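Local coordinates for protein glutathione s-transferase S2 (Nilaparvata lugens, PDB 5H5L) that probably conjugates glutathione to electrophilic substrates as a sigma-class transferase and is also known as a prostaglandin D synthase, at residues E84-F95 against A145-F156. Sequence-based numbering, arbitrary orientation.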
loop_
_atom_site.group_PDB
_atom_site.type_symbol
_atom_site.label_atom_id
_atom_site.label_comp_id
_atom_site.label_asym_id
_atom_site.label_seq_id
_atom_site.Cartn_x
_atom_site.Cartn_y
_atom_site.Cartn_z
ATOM N N GLU B 84 -14.171 -5.509 -8.718
ATOM C CA GLU B 84 -13.613 -6.713 -8.119
ATOM C C GLU B 84 -12.162 -6.496 -7.706
ATOM O O GLU B 84 -11.752 -6.939 -6.624
ATOM C CB GLU B 84 -13.747 -7.902 -9.076
ATOM C CG GLU B 84 -15.149 -8.422 -9.130
ATOM C CD GLU B 84 -15.241 -9.790 -9.745
ATOM O OE1 GLU B 84 -14.217 -10.307 -10.250
ATOM O OE2 GLU B 84 -16.357 -10.341 -9.692
ATOM N N ASP B 85 -11.370 -5.787 -8.527
ATOM C CA ASP B 85 -10.010 -5.464 -8.089
ATOM C C ASP B 85 -10.013 -4.543 -6.874
ATOM O O ASP B 85 -9.148 -4.658 -6.002
ATOM C CB ASP B 85 -9.203 -4.822 -9.221
ATOM C CG ASP B 85 -8.653 -5.853 -10.190
ATOM O OD1 ASP B 85 -8.191 -6.927 -9.742
ATOM O OD2 ASP B 85 -8.680 -5.592 -11.401
ATOM N N LEU B 86 -10.952 -3.596 -6.814
ATOM C CA LEU B 86 -11.049 -2.750 -5.630
ATOM C C LEU B 86 -11.291 -3.596 -4.381
ATOM O O LEU B 86 -10.725 -3.331 -3.321
ATOM C CB LEU B 86 -12.159 -1.728 -5.779
ATOM C CG LEU B 86 -12.382 -0.747 -4.631
ATOM C CD1 LEU B 86 -11.139 0.083 -4.326
ATOM C CD2 LEU B 86 -13.573 0.175 -4.958
ATOM N N MET B 87 -12.127 -4.615 -4.490
ATOM C CA MET B 87 -12.418 -5.459 -3.342
ATOM C C MET B 87 -11.193 -6.227 -2.869
ATOM O O MET B 87 -11.042 -6.480 -1.668
ATOM C CB MET B 87 -13.558 -6.413 -3.689
ATOM C CG MET B 87 -14.890 -5.698 -3.988
ATOM S SD MET B 87 -15.557 -4.784 -2.598
ATOM C CE MET B 87 -14.964 -3.124 -2.938
ATOM N N ILE B 88 -10.297 -6.570 -3.770
ATOM C CA ILE B 88 -9.042 -7.207 -3.382
ATOM C C ILE B 88 -8.093 -6.177 -2.764
ATOM O O ILE B 88 -7.537 -6.388 -1.680
ATOM C CB ILE B 88 -8.379 -7.865 -4.604
ATOM C CG1 ILE B 88 -9.234 -8.982 -5.232
ATOM C CG2 ILE B 88 -7.024 -8.447 -4.211
ATOM C CD1 ILE B 88 -8.725 -9.331 -6.662
ATOM N N ASP B 89 -7.876 -5.062 -3.485
ATOM C CA ASP B 89 -6.909 -4.029 -3.113
ATOM C C ASP B 89 -7.216 -3.442 -1.751
ATOM O O ASP B 89 -6.301 -3.240 -0.943
ATOM C CB ASP B 89 -6.898 -2.900 -4.157
ATOM C CG ASP B 89 -6.288 -3.309 -5.493
ATOM O OD1 ASP B 89 -5.705 -4.404 -5.619
ATOM O OD2 ASP B 89 -6.443 -2.522 -6.447
ATOM N N THR B 90 -8.501 -3.132 -1.476
ATOM C CA THR B 90 -8.836 -2.515 -0.192
ATOM C C THR B 90 -8.498 -3.438 0.976
ATOM O O THR B 90 -7.968 -2.979 1.994
ATOM C CB THR B 90 -10.314 -2.080 -0.138
ATOM O OG1 THR B 90 -10.517 -1.323 1.061
ATOM C CG2 THR B 90 -11.229 -3.236 -0.103
ATOM N N MET B 91 -8.759 -4.736 0.843
ATOM C CA MET B 91 -8.441 -5.676 1.915
ATOM C C MET B 91 -6.940 -5.801 2.146
ATOM O O MET B 91 -6.474 -5.877 3.300
ATOM C CB MET B 91 -9.035 -7.052 1.604
ATOM C CG MET B 91 -10.568 -7.118 1.683
ATOM S SD MET B 91 -11.264 -6.431 3.204
ATOM C CE MET B 91 -10.569 -7.596 4.328
ATOM N N ILE B 92 -6.144 -5.799 1.082
ATOM C CA ILE B 92 -4.706 -5.935 1.296
ATOM C C ILE B 92 -4.108 -4.653 1.860
ATOM O O ILE B 92 -3.167 -4.702 2.662
ATOM C CB ILE B 92 -4.015 -6.378 -0.013
ATOM C CG1 ILE B 92 -4.431 -7.824 -0.336
ATOM C CG2 ILE B 92 -2.528 -6.244 0.099
ATOM C CD1 ILE B 92 -4.080 -8.834 0.771
ATOM N N ASP B 93 -4.604 -3.485 1.436
ATOM C CA ASP B 93 -4.106 -2.260 2.024
ATOM C C ASP B 93 -4.455 -2.215 3.515
ATOM O O ASP B 93 -3.657 -1.771 4.338
ATOM C CB ASP B 93 -4.672 -1.034 1.301
ATOM C CG ASP B 93 -3.870 -0.659 0.008
ATOM O OD1 ASP B 93 -2.893 -1.330 -0.342
ATOM O OD2 ASP B 93 -4.229 0.342 -0.642
ATOM N N THR B 94 -5.635 -2.709 3.877
ATOM C CA THR B 94 -6.006 -2.774 5.280
ATOM C C THR B 94 -5.112 -3.752 6.030
ATOM O O THR B 94 -4.649 -3.452 7.132
ATOM C CB THR B 94 -7.485 -3.144 5.380
ATOM O OG1 THR B 94 -8.230 -2.038 4.855
ATOM C CG2 THR B 94 -7.908 -3.386 6.812
ATOM N N PHE B 95 -4.854 -4.924 5.448
ATOM C CA PHE B 95 -3.908 -5.864 6.033
ATOM C C PHE B 95 -2.543 -5.205 6.217
ATOM O O PHE B 95 -1.863 -5.418 7.225
ATOM C CB PHE B 95 -3.785 -7.101 5.145
ATOM C CG PHE B 95 -2.808 -8.105 5.633
ATOM C CD1 PHE B 95 -2.994 -8.734 6.840
ATOM C CD2 PHE B 95 -1.717 -8.458 4.860
ATOM C CE1 PHE B 95 -2.106 -9.661 7.276
ATOM C CE2 PHE B 95 -0.801 -9.408 5.302
ATOM C CZ PHE B 95 -0.994 -10.013 6.491
ATOM N N ALA B 145 -11.894 -11.796 -0.987
ATOM C CA ALA B 145 -12.635 -10.908 -1.858
ATOM C C ALA B 145 -13.362 -11.680 -2.943
ATOM O O ALA B 145 -12.833 -12.664 -3.469
ATOM C CB ALA B 145 -11.703 -9.897 -2.515
ATOM N N ASN B 146 -14.576 -11.212 -3.269
ATOM C CA ASN B 146 -15.315 -11.604 -4.474
ATOM C C ASN B 146 -15.688 -13.093 -4.498
ATOM O O ASN B 146 -15.988 -13.652 -5.559
ATOM C CB ASN B 146 -14.530 -11.271 -5.742
ATOM C CG ASN B 146 -14.089 -9.817 -5.811
ATOM O OD1 ASN B 146 -14.893 -8.896 -5.654
ATOM N ND2 ASN B 146 -12.807 -9.611 -6.088
ATOM N N GLY B 147 -15.663 -13.774 -3.363
ATOM C CA GLY B 147 -16.002 -15.180 -3.365
ATOM C C GLY B 147 -15.105 -16.050 -4.209
ATOM O O GLY B 147 -15.523 -17.129 -4.613
ATOM N N LYS B 148 -13.875 -15.626 -4.495
ATOM C CA LYS B 148 -12.975 -16.476 -5.269
ATOM C C LYS B 148 -11.524 -16.158 -4.924
ATOM O O LYS B 148 -11.203 -15.074 -4.424
ATOM C CB LYS B 148 -13.206 -16.333 -6.788
ATOM C CG LYS B 148 -13.045 -14.925 -7.348
ATOM C CD LYS B 148 -13.526 -14.797 -8.822
ATOM C CE LYS B 148 -13.376 -13.370 -9.323
ATOM N NZ LYS B 148 -13.960 -13.033 -10.656
ATOM N N LEU B 149 -10.661 -17.137 -5.200
ATOM C CA LEU B 149 -9.236 -17.033 -4.908
ATOM C C LEU B 149 -8.616 -15.823 -5.612
ATOM O O LEU B 149 -8.842 -15.598 -6.805
ATOM C CB LEU B 149 -8.514 -18.298 -5.352
ATOM C CG LEU B 149 -7.020 -18.349 -4.989
ATOM C CD1 LEU B 149 -6.835 -18.605 -3.505
ATOM C CD2 LEU B 149 -6.301 -19.395 -5.768
ATOM N N SER B 150 -7.831 -15.050 -4.875
ATOM C CA SER B 150 -7.128 -13.917 -5.447
ATOM C C SER B 150 -5.670 -13.909 -5.011
ATOM O O SER B 150 -5.264 -14.639 -4.103
ATOM C CB SER B 150 -7.805 -12.596 -5.055
ATOM O OG SER B 150 -7.603 -12.253 -3.689
ATOM N N TRP B 151 -4.867 -13.046 -5.677
ATOM C CA TRP B 151 -3.503 -12.800 -5.217
ATOM C C TRP B 151 -3.523 -12.268 -3.798
ATOM O O TRP B 151 -2.585 -12.488 -3.030
ATOM C CB TRP B 151 -2.774 -11.804 -6.164
ATOM C CG TRP B 151 -3.341 -10.415 -6.109
ATOM C CD1 TRP B 151 -4.335 -9.900 -6.908
ATOM C CD2 TRP B 151 -2.966 -9.368 -5.216
ATOM N NE1 TRP B 151 -4.588 -8.606 -6.570
ATOM C CE2 TRP B 151 -3.762 -8.257 -5.532
ATOM C CE3 TRP B 151 -2.037 -9.264 -4.168
ATOM C CZ2 TRP B 151 -3.664 -7.064 -4.854
ATOM C CZ3 TRP B 151 -1.939 -8.082 -3.488
ATOM C CH2 TRP B 151 -2.753 -6.992 -3.815
ATOM N N GLY B 152 -4.600 -11.587 -3.427
ATOM C CA GLY B 152 -4.727 -11.124 -2.071
ATOM C C GLY B 152 -4.706 -12.255 -1.048
ATOM O O GLY B 152 -4.065 -12.144 0.002
ATOM N N ASP B 153 -5.429 -13.338 -1.326
ATOM C CA ASP B 153 -5.398 -14.496 -0.422
ATOM C C ASP B 153 -3.976 -15.018 -0.247
ATOM O O ASP B 153 -3.545 -15.359 0.862
ATOM C CB ASP B 153 -6.299 -15.613 -0.971
ATOM C CG ASP B 153 -7.744 -15.184 -1.129
ATOM O OD1 ASP B 153 -8.320 -14.668 -0.147
ATOM O OD2 ASP B 153 -8.293 -15.320 -2.251
ATOM N N ILE B 154 -3.231 -15.089 -1.335
ATOM C CA ILE B 154 -1.883 -15.615 -1.283
ATOM C C ILE B 154 -0.963 -14.683 -0.522
ATOM O O ILE B 154 -0.155 -15.129 0.286
ATOM C CB ILE B 154 -1.442 -15.893 -2.725
ATOM C CG1 ILE B 154 -2.279 -17.088 -3.235
ATOM C CG2 ILE B 154 0.031 -16.220 -2.796
ATOM C CD1 ILE B 154 -2.148 -17.363 -4.708
ATOM N N TYR B 155 -1.093 -13.379 -0.737
ATOM C CA TYR B 155 -0.293 -12.424 0.013
ATOM C C TYR B 155 -0.607 -12.515 1.503
ATOM O O TYR B 155 0.294 -12.581 2.341
ATOM C CB TYR B 155 -0.583 -11.029 -0.550
ATOM C CG TYR B 155 0.292 -9.911 -0.058
ATOM C CD1 TYR B 155 1.409 -9.513 -0.790
ATOM C CD2 TYR B 155 -0.026 -9.204 1.098
ATOM C CE1 TYR B 155 2.199 -8.453 -0.376
ATOM C CE2 TYR B 155 0.765 -8.156 1.522
ATOM C CZ TYR B 155 1.882 -7.790 0.766
ATOM O OH TYR B 155 2.667 -6.753 1.193
ATOM N N PHE B 156 -1.894 -12.538 1.835
ATOM C CA PHE B 156 -2.365 -12.559 3.223
ATOM C C PHE B 156 -1.834 -13.791 3.970
ATOM O O PHE B 156 -1.206 -13.674 5.038
ATOM C CB PHE B 156 -3.894 -12.508 3.148
ATOM C CG PHE B 156 -4.634 -12.543 4.462
ATOM C CD1 PHE B 156 -4.503 -11.537 5.398
ATOM C CD2 PHE B 156 -5.573 -13.528 4.691
ATOM C CE1 PHE B 156 -5.262 -11.573 6.593
ATOM C CE2 PHE B 156 -6.316 -13.542 5.846
ATOM C CZ PHE B 156 -6.161 -12.580 6.784
HETATM O O HOH W 1 -6.237 -6.485 -7.725
#
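Lys-148 NZ meets Glu-84 OE1 in a 2.8 Å salt bridge on the syn side of the carboxylate. Asn-146 ND2 donates almost straight (172°) to Glu-84 O at 2.9 Å, above the carbonyl plane on the face opposite Ile-88 N. An alanine at Glu-84 would probably leave Lys-148 without this counter-charge and Ser-80 N without its acceptor. A water accepts from Trp-151 NE1 and donates to Asp-85 OD1 and, a turn on, Asp-89 OD1; Asp-89 also pairs with Arg-69 of this chain and of the second subunit.

Ile-88 CG2, anti to the backbone N, points at the rim of the indole, 3.5 Å from Trp-151 CE2, while CG1 goes to Ala-145. Ile-92 is a knob among Trp-151, Gly-152, Tyr-155 and Phe-156; Ile-92 CD1 lies 3.4 Å from Gly-152 O, and the bare Gly-152 spares Ile-88 CG2 and Ile-92 CG1 a clash. Phe-156 turns its edge to the Phe-95 face, T-shaped (79°).

Ser-150 and Asp-153 form a capping box, its Asp-153 N to Ser-150 OG bond weak, starting helix 151-164. Residues 151-156 run nearly parallel (14°) to 84-95 of helix 82-106 in the all-helical GST domain. Helix 64-75, after strand 59-62, covers Trp-151; at its start glutathione-binding Ser-64 bonds to Tyr-155 OH.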